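Long-range contacts in enoyl-CoA hydratase, EchA3 (Mycobacterium marinum M, PDB 3R6H), which probably acts as a lyase in lipid metabolism and belongs to the enoyl-CoA hydratase/isomerase family: residues I15-N26 against A50-S61; L28-L36 against D79-L87. All coordinates share one frame; numbering follows the deposited sequence.

Contact 1: residues I15-N26 against A50-S61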
loop_
_atom_site.group_PDB
_atom_site.type_symbol
_atom_site.label_atom_id
_atom_site.label_comp_id
_atom_site.label_asym_id
_atom_site.label_seq_id
_atom_site.Cartn_x
_atom_site.Cartn_y
_atom_site.Cartn_z
ATOM N N ILE A 15 -2.162 23.275 21.923
ATOM C CA ILE A 15 -1.288 23.015 20.745
ATOM C C ILE A 15 -0.162 24.045 20.570
ATOM O O ILE A 15 -0.211 25.164 21.118
ATOM C CB ILE A 15 -2.142 22.891 19.454
ATOM C CG1 ILE A 15 -2.670 24.250 18.981
ATOM C CG2 ILE A 15 -3.294 21.924 19.657
ATOM C CD1 ILE A 15 -3.430 24.151 17.621
ATOM N N GLY A 16 0.865 23.657 19.821
ATOM C CA GLY A 16 1.895 24.559 19.347
ATOM C C GLY A 16 1.680 24.737 17.857
ATOM O O GLY A 16 1.257 23.795 17.184
ATOM N N VAL A 17 1.931 25.940 17.342
ATOM C CA VAL A 17 1.808 26.203 15.912
ATOM C C VAL A 17 3.109 26.801 15.424
ATOM O O VAL A 17 3.565 27.830 15.956
ATOM C CB VAL A 17 0.645 27.173 15.590
ATOM C CG1 VAL A 17 0.580 27.505 14.081
ATOM C CG2 VAL A 17 -0.652 26.616 16.076
ATOM N N ILE A 18 3.711 26.161 14.419
ATOM C CA ILE A 18 4.972 26.601 13.835
ATOM C C ILE A 18 4.697 27.013 12.386
ATOM O O ILE A 18 4.271 26.190 11.567
ATOM C CB ILE A 18 6.041 25.500 13.900
ATOM C CG1 ILE A 18 6.398 25.230 15.359
ATOM C CG2 ILE A 18 7.265 25.826 12.989
ATOM C CD1 ILE A 18 7.363 24.087 15.522
ATOM N N ARG A 19 4.927 28.285 12.061
ATOM C CA ARG A 19 4.630 28.796 10.713
ATOM C C ARG A 19 5.933 29.224 10.011
ATOM O O ARG A 19 6.653 30.084 10.499
ATOM C CB ARG A 19 3.626 29.968 10.773
ATOM C CG ARG A 19 2.229 29.586 11.278
ATOM C CD ARG A 19 1.266 30.803 11.452
ATOM N NE ARG A 19 0.773 31.329 10.169
ATOM C CZ ARG A 19 -0.127 32.313 10.048
ATOM N NH1 ARG A 19 -0.659 32.879 11.133
ATOM N NH2 ARG A 19 -0.512 32.726 8.842
ATOM N N MET A 20 6.229 28.602 8.873
ATOM C CA MET A 20 7.360 28.978 8.032
ATOM C C MET A 20 7.022 30.124 7.084
ATOM O O MET A 20 6.060 30.057 6.318
ATOM C CB MET A 20 7.827 27.801 7.168
ATOM C CG MET A 20 8.249 26.591 7.934
ATOM S SD MET A 20 8.896 25.302 6.837
ATOM C CE MET A 20 7.344 24.643 6.195
ATOM N N ASP A 21 7.835 31.181 7.122
ATOM C CA ASP A 21 7.710 32.239 6.111
ATOM C C ASP A 21 9.008 33.030 5.988
ATOM O O ASP A 21 9.250 33.945 6.778
ATOM C CB ASP A 21 6.558 33.189 6.421
ATOM C CG ASP A 21 6.350 34.236 5.330
ATOM O OD1 ASP A 21 6.902 34.090 4.228
ATOM O OD2 ASP A 21 5.642 35.240 5.577
ATOM N N ASP A 22 9.801 32.692 4.978
ATOM C CA ASP A 22 11.042 33.399 4.707
ATOM C C ASP A 22 10.856 34.516 3.671
ATOM O O ASP A 22 11.842 35.045 3.155
ATOM C CB ASP A 22 12.162 32.424 4.276
ATOM C CG ASP A 22 11.957 31.830 2.878
ATOM O OD1 ASP A 22 10.848 31.929 2.307
ATOM O OD2 ASP A 22 12.931 31.223 2.339
ATOM N N GLY A 23 9.604 34.852 3.369
ATOM C CA GLY A 23 9.266 35.856 2.375
ATOM C C GLY A 23 9.399 35.376 0.943
ATOM O O GLY A 23 9.117 36.136 0.017
ATOM N N LYS A 24 9.818 34.114 0.761
ATOM C CA LYS A 24 9.971 33.511 -0.561
ATOM C C LYS A 24 9.265 32.136 -0.606
ATOM O O LYS A 24 8.060 32.077 -0.416
ATOM C CB LYS A 24 11.450 33.420 -0.916
ATOM C CG LYS A 24 12.125 34.803 -0.907
ATOM C CD LYS A 24 13.617 34.723 -1.203
ATOM C CE LYS A 24 14.188 36.144 -1.219
ATOM N NZ LYS A 24 15.669 36.147 -1.109
ATOM N N VAL A 25 10.016 31.051 -0.826
ATOM C CA VAL A 25 9.407 29.723 -0.999
ATOM C C VAL A 25 9.806 28.736 0.122
ATOM O O VAL A 25 9.728 27.517 -0.039
ATOM C CB VAL A 25 9.646 29.161 -2.420
ATOM C CG1 VAL A 25 8.864 30.009 -3.448
ATOM C CG2 VAL A 25 11.136 29.094 -2.764
ATOM N N ASN A 26 10.176 29.277 1.278
ATOM C CA ASN A 26 10.495 28.494 2.483
ATOM C C ASN A 26 11.503 27.369 2.226
ATOM O O ASN A 26 11.331 26.244 2.709
ATOM C CB ASN A 26 9.219 27.875 3.113
ATOM C CG ASN A 26 8.272 28.906 3.709
ATOM O OD1 ASN A 26 8.680 30.011 4.111
ATOM N ND2 ASN A 26 6.987 28.548 3.768
ATOM N N ALA A 50 -0.211 18.764 20.944
ATOM C CA ALA A 50 -0.081 18.475 19.507
ATOM C C ALA A 50 0.618 19.663 18.838
ATOM O O ALA A 50 0.638 20.772 19.382
ATOM C CB ALA A 50 -1.481 18.207 18.888
ATOM N N LEU A 51 1.210 19.443 17.666
ATOM C CA LEU A 51 2.027 20.442 17.012
ATOM C C LEU A 51 1.585 20.573 15.550
ATOM O O LEU A 51 1.495 19.560 14.851
ATOM C CB LEU A 51 3.483 19.993 17.052
ATOM C CG LEU A 51 4.531 20.899 16.470
ATOM C CD1 LEU A 51 4.513 22.289 17.173
ATOM C CD2 LEU A 51 5.925 20.221 16.562
ATOM N N VAL A 52 1.395 21.803 15.102
ATOM C CA VAL A 52 1.073 22.132 13.724
ATOM C C VAL A 52 2.316 22.722 13.053
ATOM O O VAL A 52 2.989 23.625 13.624
ATOM C CB VAL A 52 -0.082 23.136 13.655
ATOM C CG1 VAL A 52 -0.315 23.627 12.206
ATOM C CG2 VAL A 52 -1.368 22.538 14.251
ATOM N N ILE A 53 2.651 22.222 11.868
ATOM C CA ILE A 53 3.690 22.837 11.022
ATOM C C ILE A 53 3.023 23.375 9.769
ATOM O O ILE A 53 2.378 22.590 9.061
ATOM C CB ILE A 53 4.768 21.805 10.556
ATOM C CG1 ILE A 53 5.309 20.954 11.718
ATOM C CG2 ILE A 53 5.871 22.489 9.759
ATOM C CD1 ILE A 53 6.014 21.751 12.771
ATOM N N ALA A 54 3.182 24.681 9.496
ATOM C CA ALA A 54 2.533 25.364 8.385
ATOM C C ALA A 54 3.554 26.056 7.500
ATOM O O ALA A 54 4.652 26.378 7.956
ATOM C CB ALA A 54 1.485 26.421 8.894
ATOM N N GLY A 55 3.174 26.310 6.252
ATOM C CA GLY A 55 3.970 27.110 5.348
ATOM C C GLY A 55 3.482 28.548 5.364
ATOM O O GLY A 55 2.908 29.006 6.363
ATOM N N ASN A 56 3.682 29.232 4.242
ATOM C CA ASN A 56 3.202 30.598 4.087
ATOM C C ASN A 56 2.029 30.620 3.106
ATOM O O ASN A 56 1.449 29.577 2.772
ATOM C CB ASN A 56 4.362 31.576 3.732
ATOM C CG ASN A 56 4.998 31.324 2.375
ATOM O OD1 ASN A 56 4.398 30.716 1.472
ATOM N ND2 ASN A 56 6.231 31.833 2.204
ATOM N N HIS A 57 1.636 31.798 2.644
ATOM C CA HIS A 57 0.466 31.868 1.772
ATOM C C HIS A 57 0.663 31.376 0.358
ATOM O O HIS A 57 -0.321 31.134 -0.343
ATOM C CB HIS A 57 -0.145 33.287 1.796
ATOM C CG HIS A 57 -1.089 33.464 2.927
ATOM N ND1 HIS A 57 -0.657 33.636 4.224
ATOM C CD2 HIS A 57 -2.440 33.405 2.982
ATOM C CE1 HIS A 57 -1.705 33.710 5.027
ATOM N NE2 HIS A 57 -2.798 33.577 4.296
ATOM N N ARG A 58 1.901 31.224 -0.080
ATOM C CA ARG A 58 2.160 30.815 -1.439
ATOM C C ARG A 58 2.668 29.392 -1.588
ATOM O O ARG A 58 2.500 28.800 -2.658
ATOM C CB ARG A 58 3.117 31.788 -2.093
ATOM C CG ARG A 58 2.399 33.135 -2.336
ATOM C CD ARG A 58 3.368 34.228 -2.745
ATOM N NE ARG A 58 4.323 34.505 -1.674
ATOM C CZ ARG A 58 5.552 33.996 -1.580
ATOM N NH1 ARG A 58 6.013 33.130 -2.497
ATOM N NH2 ARG A 58 6.306 34.334 -0.537
ATOM N N VAL A 59 3.305 28.864 -0.538
ATOM C CA VAL A 59 3.893 27.510 -0.592
ATOM C C VAL A 59 3.880 26.852 0.771
ATOM O O VAL A 59 3.870 27.520 1.787
ATOM C CB VAL A 59 5.407 27.499 -1.036
ATOM C CG1 VAL A 59 5.625 28.174 -2.422
ATOM C CG2 VAL A 59 6.325 28.149 0.040
ATOM N N PHE A 60 3.942 25.521 0.807
ATOM C CA PHE A 60 4.400 24.859 2.008
ATOM C C PHE A 60 5.934 25.015 2.082
ATOM O O PHE A 60 6.463 25.735 2.938
ATOM C CB PHE A 60 3.987 23.391 2.061
ATOM C CG PHE A 60 4.425 22.714 3.322
ATOM C CD1 PHE A 60 3.912 23.134 4.555
ATOM C CD2 PHE A 60 5.340 21.670 3.298
ATOM C CE1 PHE A 60 4.333 22.526 5.760
ATOM C CE2 PHE A 60 5.767 21.071 4.478
ATOM C CZ PHE A 60 5.269 21.489 5.714
ATOM N N SER A 61 6.636 24.370 1.154
ATOM C CA SER A 61 8.069 24.577 0.963
ATOM C C SER A 61 8.490 24.099 -0.423
ATOM O O SER A 61 8.034 23.062 -0.897
ATOM C CB SER A 61 8.877 23.864 2.040
ATOM O OG SER A 61 10.283 23.913 1.759
HETATM O O HOH W 1 0.412 29.534 7.645
HETATM O O HOH W 2 5.877 35.345 2.139
#

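Contact 2: residues L28-L36 against D79-L87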
loop_
_atom_site.group_PDB
_atom_site.type_symbol
_atom_site.label_atom_id
_atom_site.label_comp_id
_atom_site.label_asym_id
_atom_site.label_seq_id
_atom_site.Cartn_x
_atom_site.Cartn_y
_atom_site.Cartn_z
ATOM N N LEU A 28 14.436 24.886 2.687
ATOM C CA LEU A 28 14.918 24.250 3.888
ATOM C C LEU A 28 16.444 24.219 3.895
ATOM O O LEU A 28 17.051 23.156 3.981
ATOM C CB LEU A 28 14.295 22.844 4.018
ATOM C CG LEU A 28 12.762 22.901 4.143
ATOM C CD1 LEU A 28 12.023 21.593 3.729
ATOM C CD2 LEU A 28 12.371 23.313 5.559
ATOM N N GLY A 29 17.044 25.411 3.792
ATOM C CA GLY A 29 18.479 25.594 3.971
ATOM C C GLY A 29 18.824 25.606 5.448
ATOM O O GLY A 29 17.952 25.425 6.313
ATOM N N PRO A 30 20.101 25.837 5.759
ATOM C CA PRO A 30 20.532 25.827 7.156
ATOM C C PRO A 30 19.827 26.840 8.040
ATOM O O PRO A 30 19.555 26.529 9.208
ATOM C CB PRO A 30 22.039 26.121 7.072
ATOM C CG PRO A 30 22.300 26.532 5.687
ATOM C CD PRO A 30 21.218 26.019 4.823
ATOM N N THR A 31 19.518 28.028 7.519
ATOM C CA THR A 31 18.827 29.038 8.343
ATOM C C THR A 31 17.404 28.576 8.742
ATOM O O THR A 31 17.014 28.649 9.916
ATOM C CB THR A 31 18.751 30.423 7.665
ATOM O OG1 THR A 31 20.078 30.929 7.438
ATOM C CG2 THR A 31 18.032 31.404 8.569
ATOM N N MET A 32 16.650 28.098 7.764
ATOM C CA MET A 32 15.293 27.612 8.016
ATOM C C MET A 32 15.334 26.389 8.944
ATOM O O MET A 32 14.523 26.269 9.852
ATOM C CB MET A 32 14.569 27.274 6.698
ATOM C CG MET A 32 13.132 26.726 6.915
ATOM S SD MET A 32 11.979 27.889 7.639
ATOM C CE MET A 32 11.462 28.720 6.125
ATOM N N GLN A 33 16.255 25.459 8.691
ATOM C CA GLN A 33 16.367 24.265 9.517
ATOM C C GLN A 33 16.639 24.608 10.967
ATOM O O GLN A 33 16.045 24.034 11.847
ATOM C CB GLN A 33 17.426 23.296 8.995
ATOM C CG GLN A 33 17.042 22.635 7.680
ATOM C CD GLN A 33 18.082 21.657 7.192
ATOM O OE1 GLN A 33 18.869 21.128 7.985
ATOM N NE2 GLN A 33 18.091 21.398 5.878
ATOM N N GLN A 34 17.548 25.552 11.215
ATOM C CA GLN A 34 17.849 25.941 12.578
ATOM C C GLN A 34 16.628 26.570 13.226
ATOM O O GLN A 34 16.313 26.272 14.371
ATOM C CB GLN A 34 19.017 26.940 12.603
ATOM C CG GLN A 34 19.423 27.339 13.999
ATOM C CD GLN A 34 20.673 28.199 14.007
ATOM O OE1 GLN A 34 21.727 27.788 13.505
ATOM N NE2 GLN A 34 20.571 29.387 14.585
ATOM N N ALA A 35 15.923 27.404 12.470
ATOM C CA ALA A 35 14.735 28.097 12.968
ATOM C C ALA A 35 13.618 27.112 13.303
ATOM O O ALA A 35 12.943 27.239 14.334
ATOM C CB ALA A 35 14.264 29.126 11.964
ATOM N N LEU A 36 13.441 26.107 12.447
ATOM C CA LEU A 36 12.471 25.044 12.721
ATOM C C LEU A 36 12.843 24.248 13.953
ATOM O O LEU A 36 11.993 23.976 14.800
ATOM C CB LEU A 36 12.361 24.099 11.533
ATOM C CG LEU A 36 11.506 24.558 10.357
ATOM C CD1 LEU A 36 11.735 23.631 9.090
ATOM C CD2 LEU A 36 10.010 24.653 10.729
ATOM N N ASP A 79 25.658 18.659 5.113
ATOM C CA ASP A 79 25.054 19.108 6.375
ATOM C C ASP A 79 23.581 19.507 6.192
ATOM O O ASP A 79 22.747 19.273 7.077
ATOM C CB ASP A 79 25.831 20.277 6.972
ATOM C CG ASP A 79 27.212 19.859 7.511
ATOM O OD1 ASP A 79 27.513 18.640 7.536
ATOM O OD2 ASP A 79 27.988 20.756 7.910
ATOM N N MET A 80 23.274 20.111 5.051
ATOM C CA MET A 80 21.907 20.539 4.766
ATOM C C MET A 80 21.043 19.302 4.541
ATOM O O MET A 80 19.929 19.213 5.069
ATOM C CB MET A 80 21.884 21.444 3.527
ATOM C CG MET A 80 20.498 21.973 3.180
ATOM S SD MET A 80 20.317 22.952 1.675
ATOM C CE MET A 80 20.894 21.844 0.409
ATOM N N LEU A 81 21.566 18.337 3.784
ATOM C CA LEU A 81 20.849 17.076 3.561
ATOM C C LEU A 81 20.593 16.329 4.858
ATOM O O LEU A 81 19.466 15.917 5.149
ATOM C CB LEU A 81 21.614 16.161 2.605
ATOM C CG LEU A 81 21.687 16.676 1.179
ATOM C CD1 LEU A 81 22.914 16.078 0.456
ATOM C CD2 LEU A 81 20.397 16.351 0.445
ATOM N N ARG A 82 21.645 16.138 5.650
ATOM C CA ARG A 82 21.496 15.474 6.927
ATOM C C ARG A 82 20.449 16.160 7.820
ATOM O O ARG A 82 19.608 15.489 8.422
ATOM C CB ARG A 82 22.835 15.421 7.652
ATOM C CG ARG A 82 22.803 14.699 8.960
ATOM C CD ARG A 82 24.051 14.924 9.798
ATOM N NE ARG A 82 25.293 14.619 9.083
ATOM C CZ ARG A 82 26.223 15.514 8.724
ATOM N NH1 ARG A 82 26.084 16.813 8.993
ATOM N NH2 ARG A 82 27.321 15.098 8.093
ATOM N N GLY A 83 20.529 17.480 7.907
ATOM C CA GLY A 83 19.635 18.244 8.763
ATOM C C GLY A 83 18.189 18.162 8.314
ATOM O O GLY A 83 17.285 18.184 9.145
ATOM N N GLY A 84 17.981 18.111 7.005
ATOM C CA GLY A 84 16.618 17.989 6.436
ATOM C C GLY A 84 15.993 16.675 6.837
ATOM O O GLY A 84 14.854 16.627 7.318
ATOM N N PHE A 85 16.746 15.593 6.665
ATOM C CA PHE A 85 16.238 14.267 6.999
ATOM C C PHE A 85 16.199 14.026 8.480
ATOM O O PHE A 85 15.334 13.302 8.945
ATOM C CB PHE A 85 16.997 13.195 6.207
ATOM C CG PHE A 85 16.816 13.372 4.742
ATOM C CD1 PHE A 85 15.526 13.387 4.223
ATOM C CD2 PHE A 85 17.895 13.558 3.885
ATOM C CE1 PHE A 85 15.321 13.587 2.850
ATOM C CE2 PHE A 85 17.688 13.765 2.514
ATOM C CZ PHE A 85 16.414 13.803 2.017
ATOM N N GLU A 86 17.100 14.670 9.244
ATOM C CA GLU A 86 16.962 14.625 10.694
ATOM C C GLU A 86 15.632 15.287 11.163
ATOM O O GLU A 86 14.974 14.802 12.106
ATOM C CB GLU A 86 18.142 15.300 11.381
ATOM C CG GLU A 86 18.158 15.031 12.864
ATOM C CD GLU A 86 18.473 13.566 13.185
ATOM O OE1 GLU A 86 19.436 13.025 12.590
ATOM O OE2 GLU A 86 17.730 12.954 14.002
ATOM N N LEU A 87 15.245 16.390 10.533
ATOM C CA LEU A 87 13.945 17.001 10.823
ATOM C C LEU A 87 12.780 16.042 10.530
ATOM O O LEU A 87 11.851 15.951 11.339
ATOM C CB LEU A 87 13.730 18.336 10.092
ATOM C CG LEU A 87 14.248 19.606 10.771
ATOM C CD1 LEU A 87 14.422 20.739 9.741
ATOM C CD2 LEU A 87 13.330 20.010 11.938
#

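Contact 1: residues I15-N26 against A50-S61
Gly16, Ile18 and Met20 exchange main-chain hydrogen bonds with Ala50, Val52 and Ala54, pairing strands 15-20 and 50-54 in parallel, their axes 4.7 Å apart. The five bonds run from Gly16 N to Ala50 O through to Met20 N to Ala54 O.

Apolar packing accompanies this pairing. Ile18 lies alongside Ile53 with CD1 3.9 Å from Ile53 CD1, and its CD1 also meets Leu51 CD1, on the face covered by helix 30-46. On the other face Val17 CG2 packs against Val52 CB, and helix 186-198 lies over Val52 and Ala54. Met20 bends at its last torsion (chi3 -78°), which lays CE over one face of the Phe60 ring, 3.9 Å from the centroid, a CH-pi contact.

Polar side chains join the loops beyond the strands. Asn56 ND2 donates to Asp21 OD1 (3.1 Å), from above the carboxylate plane, and to Lys24 O, while Gly23 N closes an Asx turn on the other face of the same carboxylate. Arg58 NH2 reaches a lone pair of Lys24 O at 2.9 Å, and a water links this guanidinium to Asp21. Asn26 ND2 gives a nearly straight bond to Phe60 O (3.0 Å, 169°), and Ser61 OG donates to Asn26 O at 2.7 Å.

With helix 30-46 between them, the strands form a parallel beta-alpha-beta unit of the crotonase fold.

Contact 2: residues L28-L36 against D79-L87
Helix 30-36 and helix 79-87 run in roughly the same direction, their axes inclined by 31° and 10.1 Å apart at closest approach. Gly29 occupies the N-cap position of the first helix, and the backbones come nearest where Pro30 faces Met80 (CA to CA 6.0 Å) and Gln33 faces Gly83.

Gln33 carries much of the contact. Its side chain sits as a knob among Met80, Gly83, Gly84 and Leu87 of the second helix. The chain is extended beyond CG (chi2 -179°), carrying the terminal amide across to the neighbouring backbone. There NE2 donates to Met80 O at 3.0 Å, with the acceptor lying close to the amide plane of Gln33. Gly84 N, making the regular helical bond to the same carbonyl, arrives from the opposite face of its plane, so Met80 O is gripped by two donors. NE2 also donates to Leu28 O (2.8 Å), just before its own helix, and the two bonds together fix the rotation of the amide. The amide oxygen, OE1, lies against the Gly83 backbone, 3.1 Å from Gly83 CA, in a close fit at a position without a side chain.

Carbon and sulfur contacts flank this polar centre. Leu87 CD1 packs against Gln33 CG at 3.8 Å and meets Leu36 CD1, the two leucines crossing at about a right angle. Toward the start of the first helix, Met80 places CG near Leu28 O and SD 4.0 Å from Gly29 CA.

Helix 109-114 packs on Leu28 and Phe85, and helix 214-225 lies against Arg82, Phe85 and Glu86. This is a single knob-into-hole contact between neighbouring helices of a crotonase-family domain, centred on a buried glutamine.

How the contacts relate
Both contacts are largely buried, and they share a boundary: helix 30-46, the connection between the two strands of contact 1, supplies the first helix of contact 2. Leu36 sits at the junction, its CD2 packed on Ile18 CG2 and Met20 CG while its CD1 faces the second helix. Leu28 likewise touches Ser61, and Met32 touches Asn26. The chemistry differs with place. Contact 1 is a larger interface, 981 Å² against 305 Å², built on repeated main-chain bonds and ending in loops in which buried asparagines hold the backbone while charged groups reach the surface. Contact 2 buries a single side-chain amide bridging main-chain carbonyls, with apolar packing beside it.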